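Local coordinates for protein acetyltransferase (Sinorhizobium meliloti, PDB 4JXR) that binds acetyl-CoA and, as a member of the GNAT superfamily, probably transfers the acetyl group to an acceptor substrate, perhaps phosphinothricin, at residues A[55-60]-A[68-73]; A[85-90]-A[120-125]; A[115-120]-A[178-183]. All blocks are in the same frame, centred on the assembly; numbering follows the deposited sequence. Where two conformers were deposited one is given.

Overall arrangement
Contacts 1 and 2 lie in one mixed sheet, and contact 3 lies where strand 119-125 of that sheet begins. Contact 1 pairs the hairpin strands 56-60 and 66-74. Strand 84-91 of contact 2 lies next to the hairpin, probably bonded to it through Tyr69 N to Tyr90 O, 2.9 Å, and Ser73 O to Glu86 N, 2.8 Å. The centres of contacts 1 and 2 are about 12 Å apart. Ile89 in contact 2 binds acetyl-CoA, and its side chain lies about 4 Å from that of Ala70 in contact 1. Contact 3, centred about 17 Å from contact 2 and 18 Å from contact 1, lies away from the acetyl-CoA site. Its segment 115-120 runs into the strand of contact 2 at Met120, and Phe117 packs on Val85.

Contact 1. Residues A[55-60]-A[68-73]; sequences PYVVAL and GYAYAS
Tyr56 and Val58 face Tyr71 and Tyr69 as antiparallel non-hydrogen-bonded pairs, alternating with the hydrogen-bonded pairs Val57-Ala70 and Ala59-Gly68, and the strand axes run at 160° to each other. At the pair Val57-Ala70 two bonds run, one each way: Val57 N donates to Ala70 O at 2.8 Å, almost straight, and Ala70 N returns a bond to Val57 O at 2.9 Å. Ala59 N donates to Gly68 O, and the return bond from Gly68 N to Ala59 O is weak. At the other end Ala72 N donates to Pro55 O at 3.2 Å, beside the touching Pro55 ring and Ala72 methyl.

On one face three tyrosines form an aromatic cluster. Tyr56 CG is anti to the backbone N (chi1 -162°), which starts its ring off beside Tyr71, whose side chain points the same way. Tyr71 CB makes a CH-pi contact over the Tyr56 face, 4.0 Å from the ring centroid. Farther out, Tyr71 CD2 lies over the same ring toward its rim, 3.7 Å from Tyr56 CE2. The Tyr69 ring is nearly parallel to that of Tyr56, with planes at 17°, but slid so far that they barely overlap; Tyr56 CE1 meets Tyr69 CD2 at 3.8 Å. Val58 CG1 packs on Tyr69 CB, the two side chains crossing at about a right angle. Helix 14-27 touches Tyr56 and Tyr69 through Ile17.

The opposite face, bearing Val57, Ala59 and Ala70, is aliphatic, and Val57 and Ala59 pack on helix 100-115. In this hairpin of the GNAT sheet the backbone bonds thus set the register, the tyrosines pack against helix 14-27 with little face-to-face overlap, and the small residues opposite let helix 100-115 lie close, with Ala70 beside Ile89 of the acetyl-CoA site.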
loop_
_atom_site.group_PDB
_atom_site.type_symbol
_atom_site.label_atom_id
_atom_site.label_comp_id
_atom_site.label_asym_id
_atom_site.label_seq_id
_atom_site.Cartn_x
_atom_site.Cartn_y
_atom_site.Cartn_z
ATOM N N PRO A 55 0.589 -1.971 18.401
ATOM C CA PRO A 55 1.754 -2.173 19.259
ATOM C C PRO A 55 3.009 -1.597 18.611
ATOM O O PRO A 55 3.243 -1.740 17.407
ATOM C CB PRO A 55 1.847 -3.686 19.390
ATOM C CG PRO A 55 1.246 -4.193 18.077
ATOM C CD PRO A 55 0.134 -3.231 17.812
ATOM N N TYR A 56 3.856 -1.023 19.449
ATOM C CA TYR A 56 5.128 -0.416 19.030
ATOM C C TYR A 56 6.123 -0.763 20.129
ATOM O O TYR A 56 5.917 -0.361 21.302
ATOM C CB TYR A 56 4.930 1.092 18.847
ATOM C CG TYR A 56 5.978 1.824 18.038
ATOM C CD1 TYR A 56 7.348 1.631 18.242
ATOM C CD2 TYR A 56 5.628 2.738 17.071
ATOM C CE1 TYR A 56 8.287 2.353 17.511
ATOM C CE2 TYR A 56 6.538 3.462 16.352
ATOM C CZ TYR A 56 7.896 3.278 16.608
ATOM O OH TYR A 56 8.879 3.993 15.927
ATOM N N VAL A 57 7.134 -1.556 19.812
ATOM C CA VAL A 57 8.006 -2.167 20.780
ATOM C C VAL A 57 9.477 -1.948 20.461
ATOM O O VAL A 57 9.845 -1.652 19.315
ATOM C CB VAL A 57 7.676 -3.685 20.931
ATOM C CG1 VAL A 57 6.187 -3.920 21.273
ATOM C CG2 VAL A 57 8.013 -4.445 19.701
ATOM N N VAL A 58 10.287 -2.042 21.490
ATOM C CA VAL A 58 11.728 -1.960 21.352
ATOM C C VAL A 58 12.381 -3.217 21.923
ATOM O O VAL A 58 11.842 -3.878 22.814
ATOM C CB VAL A 58 12.317 -0.713 22.036
ATOM C CG1 VAL A 58 11.867 0.556 21.323
ATOM C CG2 VAL A 58 11.952 -0.644 23.521
ATOM N N ALA A 59 13.562 -3.488 21.390
ATOM C CA ALA A 59 14.491 -4.496 21.922
ATOM C C ALA A 59 15.663 -3.761 22.575
ATOM O O ALA A 59 16.148 -2.765 22.042
ATOM C CB ALA A 59 15.026 -5.400 20.822
ATOM N N LEU A 60 16.073 -4.280 23.712
ATOM C CA LEU A 60 17.110 -3.660 24.531
ATOM C C LEU A 60 18.317 -4.550 24.653
ATOM O O LEU A 60 18.226 -5.770 24.695
ATOM C CB LEU A 60 16.593 -3.487 25.960
ATOM C CG LEU A 60 15.260 -2.757 26.123
ATOM C CD1 LEU A 60 14.897 -2.634 27.608
ATOM C CD2 LEU A 60 15.214 -1.399 25.418
ATOM N N GLY A 68 16.870 -2.115 18.699
ATOM C CA GLY A 68 15.987 -2.427 17.601
ATOM C C GLY A 68 14.591 -2.024 17.981
ATOM O O GLY A 68 14.307 -1.780 19.142
ATOM N N TYR A 69 13.690 -1.989 16.975
ATOM C CA TYR A 69 12.292 -1.664 17.267
ATOM C C TYR A 69 11.424 -2.311 16.210
ATOM O O TYR A 69 11.896 -2.720 15.145
ATOM C CB TYR A 69 12.058 -0.157 17.367
ATOM C CG TYR A 69 12.123 0.590 16.055
ATOM C CD1 TYR A 69 13.341 1.072 15.548
ATOM C CD2 TYR A 69 11.011 0.842 15.316
ATOM C CE1 TYR A 69 13.399 1.736 14.375
ATOM C CE2 TYR A 69 11.067 1.499 14.137
ATOM C CZ TYR A 69 12.255 1.979 13.646
ATOM O OH TYR A 69 12.368 2.653 12.460
ATOM N N ALA A 70 10.142 -2.384 16.519
ATOM C CA ALA A 70 9.180 -2.956 15.586
ATOM C C ALA A 70 7.805 -2.416 15.907
ATOM O O ALA A 70 7.503 -2.110 17.062
ATOM C CB ALA A 70 9.165 -4.464 15.682
ATOM N N TYR A 71 6.964 -2.371 14.895
ATOM C CA TYR A 71 5.579 -2.006 15.121
ATOM C C TYR A 71 4.698 -2.663 14.102
ATOM O O TYR A 71 5.157 -3.081 13.032
ATOM C CB TYR A 71 5.368 -0.470 15.129
ATOM C CG TYR A 71 5.756 0.219 13.859
ATOM C CD1 TYR A 71 4.899 0.307 12.771
ATOM C CD2 TYR A 71 6.958 0.888 13.754
ATOM C CE1 TYR A 71 5.284 0.941 11.609
ATOM C CE2 TYR A 71 7.313 1.538 12.591
ATOM C CZ TYR A 71 6.471 1.562 11.530
ATOM O OH TYR A 71 6.832 2.243 10.395
ATOM N N ALA A 72 3.416 -2.753 14.423
ATOM C CA ALA A 72 2.389 -3.046 13.465
ATOM C C ALA A 72 1.643 -1.785 13.134
ATOM O O ALA A 72 1.525 -0.879 13.974
ATOM C CB ALA A 72 1.415 -4.095 14.005
ATOM N N SER A 73 1.147 -1.679 11.924
ATOM C CA SER A 73 0.310 -0.575 11.544
ATOM C C SER A 73 -0.582 -1.028 10.388
ATOM O O SER A 73 -0.573 -2.193 9.983
ATOM C CB SER A 73 1.153 0.614 11.145
ATOM O OG SER A 73 0.311 1.764 11.011
#

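Contact 2. Residues A[85-90]-A[120-125]; sequences VEDSIY and MIAVIG
Glu86 approaches Val123 with CG anti to its backbone N (chi1 176°) and an extended chain beyond, while Met120, a selenomethionine, bends at its last torsion (chi3 -77°) to set CE against Val85. Glu86 OE2 comes 3.6 Å from Val123 CG2, the side chains crossing obliquely. On the other sheet face Met120 CE touches Val85 CG2 at 3.7 Å. Met120 SE also meets Asp87 CB, and Asp87 OD1 lies 3.4 Å from the methyl CB of Ala122. Ile121 CG2 packs on Glu86 CB.

The strands are parallel in register only where Val85 meets Met120 and Glu86 meets Ile121. There Ile121 N donates to Val85 O at 2.8 Å, and Asp87 N to Ile121 O at 3.2 Å. Beyond this point the strands splay, their axes 45° apart, so that Asp87 O and Val123 N stand 5.2 Å from each other. A water enters the gap, accepting from Val123 N at 2.9 Å and donating to Asp87 O and, at 2.7 Å, to Glu86 OE2. More acceptors surround it than it has protons, so these donations may be shared with others nearby.

The carboxylates have stronger partners elsewhere: Glu86 OE1 forms a salt bridge with Arg76 of the second subunit, and Asp87 OD2 is hydrogen-bonded to His135 NE2. Helix 100-115 makes the crossover of this beta-alpha-beta unit. A parallel pair that opens into a V is the hallmark of the GNAT fold, in which the cleft between the strands typically receives the pantetheine arm of acetyl-CoA; Ile89, on the diverging part, is an acetyl-CoA-binding residue. Two direct bonds therefore close the base of the V, and above them a water carries the polar connection while the strands remain apart.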
loop_
_atom_site.group_PDB
_atom_site.type_symbol
_atom_site.label_atom_id
_atom_site.label_comp_id
_atom_site.label_asym_id
_atom_site.label_seq_id
_atom_site.Cartn_x
_atom_site.Cartn_y
_atom_site.Cartn_z
ATOM N N VAL A 85 -3.047 -6.032 9.449
ATOM C CA VAL A 85 -1.918 -5.258 9.911
ATOM C C VAL A 85 -0.679 -5.625 9.083
ATOM O O VAL A 85 -0.584 -6.709 8.503
ATOM C CB VAL A 85 -1.620 -5.455 11.397
ATOM C CG1 VAL A 85 -2.550 -4.628 12.245
ATOM C CG2 VAL A 85 -1.668 -6.922 11.805
ATOM N N GLU A 86 0.255 -4.694 9.041
ATOM C CA GLU A 86 1.532 -4.864 8.389
ATOM C C GLU A 86 2.613 -4.692 9.429
ATOM O O GLU A 86 2.568 -3.737 10.226
ATOM C CB GLU A 86 1.694 -3.804 7.319
ATOM C CG GLU A 86 3.038 -3.819 6.624
ATOM C CD GLU A 86 3.127 -2.896 5.441
ATOM O OE1 GLU A 86 2.112 -2.431 4.935
ATOM O OE2 GLU A 86 4.275 -2.634 4.980
ATOM N N ASP A 87 3.653 -5.532 9.425
ATOM C CA ASP A 87 4.745 -5.397 10.355
ATOM C C ASP A 87 5.910 -4.641 9.776
ATOM O O ASP A 87 6.215 -4.788 8.586
ATOM C CB ASP A 87 5.281 -6.785 10.833
ATOM C CG ASP A 87 5.891 -7.625 9.791
ATOM O OD1 ASP A 87 5.107 -8.273 9.011
ATOM O OD2 ASP A 87 7.143 -7.750 9.793
ATOM N N SER A 88 6.595 -3.901 10.638
ATOM C CA SER A 88 7.840 -3.210 10.333
ATOM C C SER A 88 8.822 -3.514 11.429
ATOM O O SER A 88 8.501 -3.435 12.605
ATOM C CB SER A 88 7.615 -1.711 10.305
ATOM O OG SER A 88 6.759 -1.328 9.222
ATOM N N ILE A 89 10.044 -3.917 11.074
ATOM C CA ILE A 89 11.084 -4.322 12.009
ATOM C C ILE A 89 12.388 -3.698 11.586
ATOM O O ILE A 89 12.797 -3.855 10.445
ATOM C CB ILE A 89 11.249 -5.837 12.033
ATOM C CG1 ILE A 89 9.959 -6.564 12.312
ATOM C CG2 ILE A 89 12.329 -6.240 13.052
ATOM C CD1 ILE A 89 10.102 -8.024 12.077
ATOM N N TYR A 90 13.091 -3.047 12.518
ATOM C CA TYR A 90 14.398 -2.424 12.248
ATOM C C TYR A 90 15.352 -2.748 13.370
ATOM O O TYR A 90 15.124 -2.414 14.511
ATOM C CB TYR A 90 14.266 -0.916 12.079
ATOM C CG TYR A 90 13.455 -0.572 10.849
ATOM C CD1 TYR A 90 14.060 -0.473 9.630
ATOM C CD2 TYR A 90 12.099 -0.339 10.912
ATOM C CE1 TYR A 90 13.325 -0.227 8.487
ATOM C CE2 TYR A 90 11.354 -0.102 9.744
ATOM C CZ TYR A 90 11.994 -0.081 8.555
ATOM O OH TYR A 90 11.263 0.166 7.407
HETATM N N MSE A 120 -1.783 -10.692 8.868
HETATM C CA MSE A 120 -0.604 -9.833 8.895
HETATM C C MSE A 120 0.131 -9.974 7.561
HETATM O O MSE A 120 0.363 -11.088 7.079
HETATM C CB MSE A 120 0.313 -10.200 10.052
HETATM C CG MSE A 120 1.488 -9.211 10.239
HETATM SE SE MSE A 120 2.497 -9.504 11.843
HETATM C CE MSE A 120 1.319 -8.727 13.086
ATOM N N ILE A 121 0.481 -8.839 6.976
ATOM C CA ILE A 121 1.267 -8.764 5.746
ATOM C C ILE A 121 2.608 -8.146 6.039
ATOM O O ILE A 121 2.736 -7.236 6.847
ATOM C CB ILE A 121 0.447 -7.979 4.650
ATOM C CG1 ILE A 121 1.049 -7.991 3.252
ATOM C CG2 ILE A 121 0.198 -6.542 5.048
ATOM C CD1 ILE A 121 0.052 -7.528 2.181
ATOM N N ALA A 122 3.634 -8.656 5.365
ATOM C CA ALA A 122 4.952 -8.061 5.324
ATOM C C ALA A 122 5.232 -7.645 3.873
ATOM O O ALA A 122 5.031 -8.414 2.950
ATOM C CB ALA A 122 6.015 -9.020 5.794
ATOM N N VAL A 123 5.678 -6.417 3.724
ATOM C CA VAL A 123 6.066 -5.845 2.428
ATOM C C VAL A 123 7.555 -5.633 2.511
ATOM O O VAL A 123 8.007 -4.734 3.234
ATOM C CB VAL A 123 5.304 -4.549 2.135
ATOM C CG1 VAL A 123 5.771 -4.003 0.780
ATOM C CG2 VAL A 123 3.811 -4.763 2.171
ATOM N N ILE A 124 8.337 -6.507 1.909
ATOM C CA ILE A 124 9.766 -6.652 2.154
ATOM C C ILE A 124 10.535 -5.933 1.064
ATOM O O ILE A 124 10.615 -6.372 -0.090
ATOM C CB ILE A 124 10.150 -8.113 2.251
ATOM C CG1 ILE A 124 9.360 -8.694 3.514
ATOM C CG2 ILE A 124 11.664 -8.266 2.445
ATOM C CD1 ILE A 124 9.555 -10.161 3.729
ATOM N N GLY A 125 11.121 -4.810 1.424
ATOM C CA GLY A 125 11.909 -4.007 0.491
ATOM C C GLY A 125 13.104 -4.752 -0.000
ATOM O O GLY A 125 13.848 -5.429 0.737
HETATM O O HOH W 1 6.111 -4.438 5.854
#

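Contact 3. Residues A[115-120]-A[178-183]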
loop_
_atom_site.group_PDB
_atom_site.type_symbol
_atom_site.label_atom_id
_atom_site.label_comp_id
_atom_site.label_asym_id
_atom_site.label_seq_id
_atom_site.Cartn_x
_atom_site.Cartn_y
_atom_site.Cartn_z
ATOM N N LEU A 115 -5.055 -8.672 20.161
ATOM C CA LEU A 115 -5.856 -7.490 19.899
ATOM C C LEU A 115 -7.038 -7.754 18.996
ATOM O O LEU A 115 -7.967 -6.940 19.020
ATOM C CB LEU A 115 -4.975 -6.382 19.333
ATOM C CG LEU A 115 -4.050 -5.703 20.326
ATOM C CD1 LEU A 115 -2.997 -4.857 19.587
ATOM C CD2 LEU A 115 -4.792 -4.889 21.323
ATOM N N GLY A 116 -7.023 -8.811 18.201
ATOM C CA GLY A 116 -8.139 -9.191 17.374
ATOM C C GLY A 116 -7.977 -8.968 15.892
ATOM O O GLY A 116 -8.934 -9.105 15.145
ATOM N N PHE A 117 -6.777 -8.628 15.414
ATOM C CA PHE A 117 -6.513 -8.629 13.986
ATOM C C PHE A 117 -6.549 -10.053 13.443
ATOM O O PHE A 117 -6.380 -11.011 14.196
ATOM C CB PHE A 117 -5.186 -7.927 13.691
ATOM C CG PHE A 117 -5.153 -6.487 14.169
ATOM C CD1 PHE A 117 -5.806 -5.512 13.438
ATOM C CD2 PHE A 117 -4.550 -6.119 15.328
ATOM C CE1 PHE A 117 -5.835 -4.214 13.871
ATOM C CE2 PHE A 117 -4.547 -4.840 15.754
ATOM C CZ PHE A 117 -5.208 -3.860 15.042
ATOM N N ARG A 118 -6.751 -10.166 12.140
ATOM C CA ARG A 118 -6.977 -11.482 11.507
ATOM C C ARG A 118 -5.948 -11.864 10.431
ATOM O O ARG A 118 -5.882 -13.008 10.093
ATOM C CB ARG A 118 -8.390 -11.563 10.926
ATOM C CG ARG A 118 -9.495 -11.461 11.988
ATOM C CD ARG A 118 -9.426 -12.590 13.019
ATOM N NE ARG A 118 -10.665 -12.629 13.824
ATOM C CZ ARG A 118 -11.781 -13.208 13.396
ATOM N NH1 ARG A 118 -11.858 -13.829 12.248
ATOM N NH2 ARG A 118 -12.852 -13.139 14.171
ATOM N N GLN A 119 -5.168 -10.885 9.907
ATOM C CA GLN A 119 -4.147 -11.186 8.916
ATOM C C GLN A 119 -3.005 -10.215 9.135
ATOM O O GLN A 119 -3.237 -9.065 9.500
ATOM C CB GLN A 119 -4.660 -11.018 7.485
ATOM C CG GLN A 119 -5.878 -11.882 7.125
ATOM C CD GLN A 119 -5.582 -13.350 6.998
ATOM O OE1 GLN A 119 -4.477 -13.792 6.697
ATOM N NE2 GLN A 119 -6.654 -14.181 7.191
HETATM N N MSE A 120 -1.783 -10.692 8.868
HETATM C CA MSE A 120 -0.604 -9.833 8.895
HETATM C C MSE A 120 0.131 -9.974 7.561
HETATM O O MSE A 120 0.363 -11.088 7.079
HETATM C CB MSE A 120 0.313 -10.200 10.052
HETATM C CG MSE A 120 1.488 -9.211 10.239
HETATM SE SE MSE A 120 2.497 -9.504 11.843
HETATM C CE MSE A 120 1.319 -8.727 13.086
ATOM N N VAL A 178 -16.124 -4.132 18.699
ATOM C CA VAL A 178 -14.975 -4.214 19.579
ATOM C C VAL A 178 -13.733 -4.127 18.709
ATOM O O VAL A 178 -13.704 -4.604 17.549
ATOM C CB VAL A 178 -14.867 -5.479 20.446
ATOM C CG1 VAL A 178 -16.151 -5.763 21.226
ATOM C CG2 VAL A 178 -14.604 -6.702 19.662
ATOM N N TYR A 179 -12.725 -3.452 19.252
ATOM C CA TYR A 179 -11.468 -3.255 18.537
ATOM C C TYR A 179 -11.000 -4.592 17.991
ATOM O O TYR A 179 -11.039 -5.554 18.708
ATOM C CB TYR A 179 -10.434 -2.672 19.519
ATOM C CG TYR A 179 -9.103 -2.266 18.870
ATOM C CD1 TYR A 179 -8.943 -1.004 18.381
ATOM C CD2 TYR A 179 -8.043 -3.146 18.767
ATOM C CE1 TYR A 179 -7.744 -0.586 17.794
ATOM C CE2 TYR A 179 -6.862 -2.765 18.155
ATOM C CZ TYR A 179 -6.692 -1.479 17.692
ATOM O OH TYR A 179 -5.497 -1.137 17.116
ATOM N N PRO A 180 -10.493 -4.639 16.727
ATOM C CA PRO A 180 -10.216 -3.504 15.812
ATOM C C PRO A 180 -11.359 -3.196 14.855
ATOM O O PRO A 180 -11.171 -2.425 13.907
ATOM C CB PRO A 180 -8.953 -3.987 15.080
ATOM C CG PRO A 180 -9.208 -5.468 14.959
ATOM C CD PRO A 180 -9.856 -5.864 16.264
ATOM N N ASP A 181 -12.562 -3.742 15.081
ATOM C CA ASP A 181 -13.707 -3.394 14.239
ATOM C C ASP A 181 -14.002 -1.917 14.283
ATOM O O ASP A 181 -14.627 -1.387 13.353
ATOM C CB ASP A 181 -14.953 -4.160 14.715
ATOM C CG ASP A 181 -16.094 -4.016 13.779
ATOM O OD1 ASP A 181 -15.948 -4.283 12.579
ATOM O OD2 ASP A 181 -17.212 -3.643 14.242
ATOM N N THR A 182 -13.610 -1.264 15.357
ATOM C CA THR A 182 -13.839 0.146 15.572
ATOM C C THR A 182 -12.879 1.085 14.828
ATOM O O THR A 182 -13.051 2.294 14.872
ATOM C CB THR A 182 -13.760 0.445 17.062
ATOM O OG1 THR A 182 -12.529 -0.097 17.535
ATOM C CG2 THR A 182 -14.888 -0.229 17.803
ATOM N N LEU A 183 -11.837 0.533 14.169
ATOM C CA LEU A 183 -10.897 1.363 13.413
ATOM C C LEU A 183 -11.487 1.771 12.088
ATOM O O LEU A 183 -12.143 1.011 11.385
ATOM C CB LEU A 183 -9.605 0.606 13.125
ATOM C CG LEU A 183 -8.612 0.494 14.251
ATOM C CD1 LEU A 183 -7.517 -0.459 13.847
ATOM C CD2 LEU A 183 -8.017 1.832 14.559
#
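The Schellman motif that ends helix 100-115 at Gly116 meets the C-terminal tail, where a cis peptide bond joins Tyr179 to Pro180 and a type I turn runs from Pro180 to Leu183. Gly116 leaves the helix with positive phi (108°), and because it has no side chain to point at the tail, Pro180 CD can settle against this exit, 3.5 Å from Leu115 O and 3.6 Å from Gly116 O.

Phe117 is the main apolar partner. Pro180 CG sits over one face of its ring, a CH-pi contact of 4.0 Å from CG to the centroid, and Pro180 CB comes to 3.4 Å from Phe117 CE1. Two groups arrive at the edge of the same ring: Leu183 CD1 beside CE1, and the Tyr179 hydroxyl, with OH 3.4 Å from Phe117 CZ. The Phe117 and Tyr179 planes stand at 84°. Pro180 CB also lies over a face of the Tyr179 ring, so the proline packs on both aromatic rings. Leu115 CB touches Tyr179 CE2 at 4.2 Å.

Outside partners fix the tail further: Tyr179 OH is hydrogen-bonded to Asn52 O, and Asp181 OD1 forms a salt bridge with Arg82. Between the segments the contact is van der Waals, proline and aromatic carbons packing on one another and on two backbone carbonyls, while the polar ties to Asn52 and Arg82 go to neighbouring loops.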